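Local coordinates for protein putative alpha-L-fucosidase (Bacteroides thetaiotaomicron VPI-5482, PDB 3GZA) that probably hydrolyses alpha-L-fucosidic bonds as a member of glycoside hydrolase family 29, at residues K302-V307 with R342-P347; S346-I351 with Q366-C371. One frame throughout, in Å; residues are numbered along the deposited sequence.

Contact 1. Residues K302-V307 with R342-P347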
loop_
_atom_site.group_PDB
_atom_site.type_symbol
_atom_site.label_atom_id
_atom_site.label_comp_id
_atom_site.label_asym_id
_atom_site.label_seq_id
_atom_site.Cartn_x
_atom_site.Cartn_y
_atom_site.Cartn_z
ATOM N N LYS A 302 -26.440 16.592 27.687
ATOM C CA LYS A 302 -26.041 16.787 26.290
ATOM C C LYS A 302 -27.203 16.598 25.341
ATOM O O LYS A 302 -27.372 17.385 24.387
ATOM C CB LYS A 302 -24.854 15.912 25.925
ATOM C CG LYS A 302 -23.587 16.283 26.712
ATOM C CD LYS A 302 -22.435 15.380 26.361
ATOM C CE LYS A 302 -21.212 15.733 27.234
ATOM N NZ LYS A 302 -20.962 17.202 27.307
ATOM N N TYR A 303 -27.995 15.562 25.552
ATOM C CA TYR A 303 -29.198 15.330 24.723
ATOM C C TYR A 303 -30.085 16.571 24.689
ATOM O O TYR A 303 -30.523 17.020 23.606
ATOM C CB TYR A 303 -29.973 14.128 25.324
ATOM C CG TYR A 303 -31.267 13.801 24.573
ATOM C CD1 TYR A 303 -31.237 13.043 23.421
ATOM C CD2 TYR A 303 -32.486 14.234 25.039
ATOM C CE1 TYR A 303 -32.389 12.753 22.717
ATOM C CE2 TYR A 303 -33.634 13.937 24.368
ATOM C CZ TYR A 303 -33.580 13.209 23.224
ATOM O OH TYR A 303 -34.756 12.913 22.523
ATOM N N GLU A 304 -30.355 17.148 25.855
ATOM C CA GLU A 304 -31.253 18.317 25.918
ATOM C C GLU A 304 -30.641 19.549 25.246
ATOM O O GLU A 304 -31.356 20.434 24.781
ATOM C CB GLU A 304 -31.650 18.618 27.380
ATOM C CG GLU A 304 -32.517 17.509 27.963
ATOM C CD GLU A 304 -33.020 17.787 29.340
ATOM O OE1 GLU A 304 -32.864 18.913 29.857
ATOM O OE2 GLU A 304 -33.617 16.868 29.925
ATOM N N LYS A 305 -29.314 19.597 25.193
ATOM C CA LYS A 305 -28.599 20.723 24.594
ATOM C C LYS A 305 -28.115 20.440 23.181
ATOM O O LYS A 305 -27.280 21.139 22.657
ATOM C CB LYS A 305 -27.464 21.206 25.525
ATOM C CG LYS A 305 -27.975 21.816 26.827
ATOM C CD LYS A 305 -26.888 22.067 27.877
ATOM C CE LYS A 305 -27.480 22.730 29.183
ATOM N NZ LYS A 305 -26.613 22.495 30.396
ATOM N N SER A 306 -28.640 19.397 22.542
ATOM C CA SER A 306 -28.325 19.067 21.159
ATOM C C SER A 306 -29.644 18.814 20.494
ATOM O O SER A 306 -30.160 19.731 19.875
ATOM C CB SER A 306 -27.367 17.885 20.984
ATOM O OG SER A 306 -27.777 16.762 21.742
ATOM N N VAL A 307 -30.216 17.619 20.695
ATOM C CA VAL A 307 -31.519 17.287 20.151
ATOM C C VAL A 307 -32.553 18.343 20.588
ATOM O O VAL A 307 -33.425 18.746 19.813
ATOM C CB VAL A 307 -31.949 15.886 20.578
ATOM C CG1 VAL A 307 -33.421 15.571 20.078
ATOM C CG2 VAL A 307 -30.902 14.829 20.083
ATOM N N ARG A 342 -38.127 7.375 29.214
ATOM C CA ARG A 342 -38.779 7.668 30.482
ATOM C C ARG A 342 -39.236 9.134 30.584
ATOM O O ARG A 342 -40.356 9.430 31.056
ATOM C CB ARG A 342 -37.855 7.364 31.650
ATOM C CG ARG A 342 -38.608 7.308 32.961
ATOM C CD ARG A 342 -37.667 7.168 34.142
ATOM N NE ARG A 342 -36.894 8.387 34.358
ATOM C CZ ARG A 342 -37.327 9.474 34.987
ATOM N NH1 ARG A 342 -38.532 9.524 35.548
ATOM N NH2 ARG A 342 -36.523 10.529 35.086
ATOM N N ARG A 343 -38.381 10.053 30.150
ATOM C CA ARG A 343 -38.710 11.463 30.266
ATOM C C ARG A 343 -39.711 11.946 29.231
ATOM O O ARG A 343 -40.671 12.650 29.589
ATOM C CB ARG A 343 -37.465 12.339 30.128
ATOM C CG ARG A 343 -36.427 12.070 31.171
ATOM C CD ARG A 343 -35.321 13.077 31.092
ATOM N NE ARG A 343 -34.271 12.771 32.054
ATOM C CZ ARG A 343 -33.219 13.547 32.275
ATOM N NH1 ARG A 343 -33.064 14.676 31.625
ATOM N NH2 ARG A 343 -32.311 13.183 33.166
ATOM N N PHE A 344 -39.533 11.521 27.982
ATOM C CA PHE A 344 -40.233 12.156 26.904
ATOM C C PHE A 344 -41.150 11.316 26.039
ATOM O O PHE A 344 -41.746 11.870 25.140
ATOM C CB PHE A 344 -39.211 12.887 26.007
ATOM C CG PHE A 344 -38.288 13.825 26.753
ATOM C CD1 PHE A 344 -38.806 14.867 27.496
ATOM C CD2 PHE A 344 -36.911 13.671 26.694
ATOM C CE1 PHE A 344 -37.958 15.743 28.187
ATOM C CE2 PHE A 344 -36.074 14.515 27.375
ATOM C CZ PHE A 344 -36.611 15.560 28.119
ATOM N N SER A 345 -41.342 10.030 26.307
ATOM C CA SER A 345 -42.166 9.249 25.387
ATOM C C SER A 345 -43.656 9.431 25.585
ATOM O O SER A 345 -44.425 9.334 24.618
ATOM C CB SER A 345 -41.822 7.766 25.435
ATOM O OG SER A 345 -42.238 7.200 26.652
ATOM N N SER A 346 -44.060 9.761 26.807
ATOM C CA SER A 346 -45.468 9.888 27.127
ATOM C C SER A 346 -45.781 11.221 27.797
ATOM O O SER A 346 -45.636 11.366 28.986
ATOM C CB SER A 346 -45.883 8.705 27.996
ATOM O OG SER A 346 -45.621 7.487 27.297
ATOM N N PRO A 347 -46.228 12.212 27.010
ATOM C CA PRO A 347 -46.546 13.514 27.606
ATOM C C PRO A 347 -47.825 13.574 28.404
ATOM O O PRO A 347 -48.677 12.692 28.294
ATOM C CB PRO A 347 -46.745 14.412 26.392
ATOM C CG PRO A 347 -47.190 13.522 25.340
ATOM C CD PRO A 347 -46.434 12.240 25.551
#
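The Phe344 ring has Glu304 OE2 at its edge, in the ring plane and 3.7 Å from Phe344 CZ, while CB of the preceding Arg343 sits over the centre of one face. The contact illustrates how a TIM-barrel domain is joined to its beta-sandwich neighbour: 302-307 comes off the end of helix 296-304, and 342-347 leads from helix 327-344 into the beta-sandwich. Carboxylate and Phe344 ring planes are 63° apart. Obliquely to the Phe344 ring comes the edge of Tyr303, its CE2 3.9 Å from Phe344 CE2; one face of the tyrosine ring carries Val307 CB, set toward the rim. Tyr303 reaches across because its CG is anti to the backbone N (chi1 179°), and the two aromatic side chains then run alongside in opposing directions.

Beside the rings a salt bridge adds to the contact. Arg343, extended from CG to NE, brings NH1 to 2.8 Å from Glu304 OE2, but the N-H...O angle of 122° makes the hydrogen bond weak, and the carboxylate meets the guanidinium at its edge with the planes steeply inclined. OE2 is also bound by the hydroxyl of Tyr370 on strand 366-375, so one oxygen serves two partners, and Glu339 pairs with Arg343 NE. Ile410 of strand 409-418 touches both rings. On the 302-307 side, the turn after the helix folds back on it: Ser306 OG donates to Lys302 O at 2.7 Å, from above the carbonyl plane.

Contact 2. Residues S346-I351 with Q366-C371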
loop_
_atom_site.group_PDB
_atom_site.type_symbol
_atom_site.label_atom_id
_atom_site.label_comp_id
_atom_site.label_asym_id
_atom_site.label_seq_id
_atom_site.Cartn_x
_atom_site.Cartn_y
_atom_site.Cartn_z
ATOM N N SER A 346 -44.060 9.761 26.807
ATOM C CA SER A 346 -45.468 9.888 27.127
ATOM C C SER A 346 -45.781 11.221 27.797
ATOM O O SER A 346 -45.636 11.366 28.986
ATOM C CB SER A 346 -45.883 8.705 27.996
ATOM O OG SER A 346 -45.621 7.487 27.297
ATOM N N PRO A 347 -46.228 12.212 27.010
ATOM C CA PRO A 347 -46.546 13.514 27.606
ATOM C C PRO A 347 -47.825 13.574 28.404
ATOM O O PRO A 347 -48.677 12.692 28.294
ATOM C CB PRO A 347 -46.745 14.412 26.392
ATOM C CG PRO A 347 -47.190 13.522 25.340
ATOM C CD PRO A 347 -46.434 12.240 25.551
ATOM N N ILE A 348 -47.941 14.613 29.229
ATOM C CA ILE A 348 -49.158 14.845 29.989
ATOM C C ILE A 348 -50.248 15.143 28.976
ATOM O O ILE A 348 -51.396 14.700 29.124
ATOM C CB ILE A 348 -49.028 16.053 30.931
ATOM C CG1 ILE A 348 -47.997 15.789 32.028
ATOM C CG2 ILE A 348 -50.382 16.424 31.554
ATOM C CD1 ILE A 348 -47.559 17.059 32.759
ATOM N N ALA A 349 -49.913 15.955 27.993
ATOM C CA ALA A 349 -50.824 16.339 26.933
ATOM C C ALA A 349 -50.002 16.812 25.755
ATOM O O ALA A 349 -48.835 17.154 25.917
ATOM C CB ALA A 349 -51.785 17.471 27.379
ATOM N N ARG A 350 -50.624 16.812 24.582
ATOM C CA ARG A 350 -49.994 17.255 23.347
ATOM C C ARG A 350 -51.028 17.925 22.450
ATOM O O ARG A 350 -52.224 17.640 22.530
ATOM C CB ARG A 350 -49.367 16.064 22.631
ATOM C CG ARG A 350 -48.823 16.375 21.255
ATOM C CD ARG A 350 -47.867 15.321 20.724
ATOM N NE ARG A 350 -47.658 15.467 19.271
ATOM C CZ ARG A 350 -46.634 14.964 18.578
ATOM N NH1 ARG A 350 -45.646 14.304 19.172
ATOM N NH2 ARG A 350 -46.572 15.151 17.265
ATOM N N ILE A 351 -50.568 18.845 21.617
ATOM C CA ILE A 351 -51.425 19.549 20.669
ATOM C C ILE A 351 -50.550 19.985 19.493
ATOM O O ILE A 351 -49.328 20.018 19.609
ATOM C CB ILE A 351 -52.150 20.753 21.339
ATOM C CG1 ILE A 351 -53.346 21.221 20.505
ATOM C CG2 ILE A 351 -51.176 21.882 21.642
ATOM C CD1 ILE A 351 -54.259 22.228 21.241
ATOM N N GLN A 366 -51.970 19.977 37.811
ATOM C CA GLN A 366 -50.871 19.088 38.115
ATOM C C GLN A 366 -49.535 19.738 37.825
ATOM O O GLN A 366 -49.457 20.803 37.208
ATOM C CB GLN A 366 -51.008 17.812 37.302
ATOM C CG GLN A 366 -50.884 18.043 35.801
ATOM C CD GLN A 366 -51.240 16.818 35.025
ATOM O OE1 GLN A 366 -50.439 15.900 34.917
ATOM N NE2 GLN A 366 -52.435 16.816 34.429
ATOM N N SER A 367 -48.484 19.057 38.246
ATOM C CA SER A 367 -47.126 19.542 38.086
ATOM C C SER A 367 -46.652 19.466 36.627
ATOM O O SER A 367 -46.973 18.516 35.895
ATOM C CB SER A 367 -46.181 18.732 38.980
ATOM O OG SER A 367 -44.920 19.369 39.086
ATOM N N VAL A 368 -45.883 20.465 36.213
ATOM C CA VAL A 368 -45.304 20.499 34.862
ATOM C C VAL A 368 -43.938 21.166 34.967
ATOM O O VAL A 368 -43.815 22.169 35.654
ATOM C CB VAL A 368 -46.161 21.317 33.867
ATOM C CG1 VAL A 368 -45.580 21.214 32.452
ATOM C CG2 VAL A 368 -47.590 20.847 33.868
ATOM N N ASN A 369 -42.916 20.606 34.309
ATOM C CA ASN A 369 -41.579 21.242 34.311
ATOM C C ASN A 369 -40.821 21.175 32.986
ATOM O O ASN A 369 -39.673 21.643 32.886
ATOM C CB ASN A 369 -40.701 20.707 35.448
ATOM C CG ASN A 369 -40.274 19.293 35.239
ATOM O OD1 ASN A 369 -41.049 18.470 34.778
ATOM N ND2 ASN A 369 -39.026 18.990 35.591
ATOM N N TYR A 370 -41.444 20.578 31.975
ATOM C CA TYR A 370 -40.831 20.482 30.666
ATOM C C TYR A 370 -41.868 20.604 29.590
ATOM O O TYR A 370 -43.031 20.289 29.769
ATOM C CB TYR A 370 -40.229 19.100 30.403
ATOM C CG TYR A 370 -38.857 18.743 30.861
ATOM C CD1 TYR A 370 -37.775 18.888 30.027
ATOM C CD2 TYR A 370 -38.653 18.141 32.089
ATOM C CE1 TYR A 370 -36.520 18.509 30.412
ATOM C CE2 TYR A 370 -37.386 17.743 32.485
ATOM C CZ TYR A 370 -36.326 17.928 31.646
ATOM O OH TYR A 370 -35.063 17.502 31.998
ATOM N N CYS A 371 -41.427 21.131 28.457
ATOM C CA CYS A 371 -42.240 21.232 27.254
ATOM C C CYS A 371 -41.376 20.876 26.068
ATOM O O CYS A 371 -40.167 21.092 26.106
ATOM C CB CYS A 371 -42.750 22.653 27.027
ATOM S SG CYS A 371 -44.021 23.204 28.126
#
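Ile348 and Val368 mark the nearest backbone approach, with CA atoms 8.4 Å apart and no hydrogen bond across the segments, so 346-351 and 366-371 meet through the side chain of Ile348, packed on side-chain and backbone atoms of 366-371. This is a worked example, in the beta-sandwich of a domain related to the F5/8 type C family, of contact between the residue leading into strand 349-353 and strand 366-375, which are not neighbours in the sheet: strand 434-440 runs between them in one antiparallel sheet.

Ile348 carries the contact with both of its branches. CG2, anti to the backbone N, lies against the amide of Gln366, 3.4 Å from OE1 and 3.6 Å from NE2. The other branch ends in CD1, which approaches the backbone oxygen Ser367 O at 3.5 Å and Val368 CG2 at 3.9 Å. A single methyl thus touches both a carbonyl and an apolar side chain. Gln366 starts with CG between its backbone N and carbonyl carbon (chi1 65°) and is extended beyond it, a course that carries the amide alongside Ile348. NE2 is hydrogen-bonded to Lys364 O, which helps to fix how the amide is turned. Replacing Ile348 by an alanine would probably open a gap beside Val368 CG2 and leave the Gln366 amide without its apolar neighbour.

Ile348 also touches Leu362 of strand 357-362, at the edge of the second sheet, and Val368 meets the same leucine, so the contact faces into the sandwich. In the first sheet, Ile348 and Ala349 bond through their backbones to Ala439 of strand 434-440, while Gln366 and Val368 pair with Ala418 and Val416 of strand 409-418 on the far side of 366-375.

The two contacts lie with centres 12 Å apart, on the same side of the chain's centre, and share Ser346 and Pro347. Along the chain, helix 296-304 comes first, then helix 327-344, followed by strand 349-353 and strand 366-375; contact 1 thus ends where contact 2 begins, and the short connection after helix 327-344 leads from barrel to sandwich. Tyr370 of contact 2 joins them, its ring packing edge-to-face with Phe344 of contact 1. Strand 366-375 therefore forms one side of contact 2 and also borders contact 1, so that the barrel-side helices pack directly on the sandwich at this point.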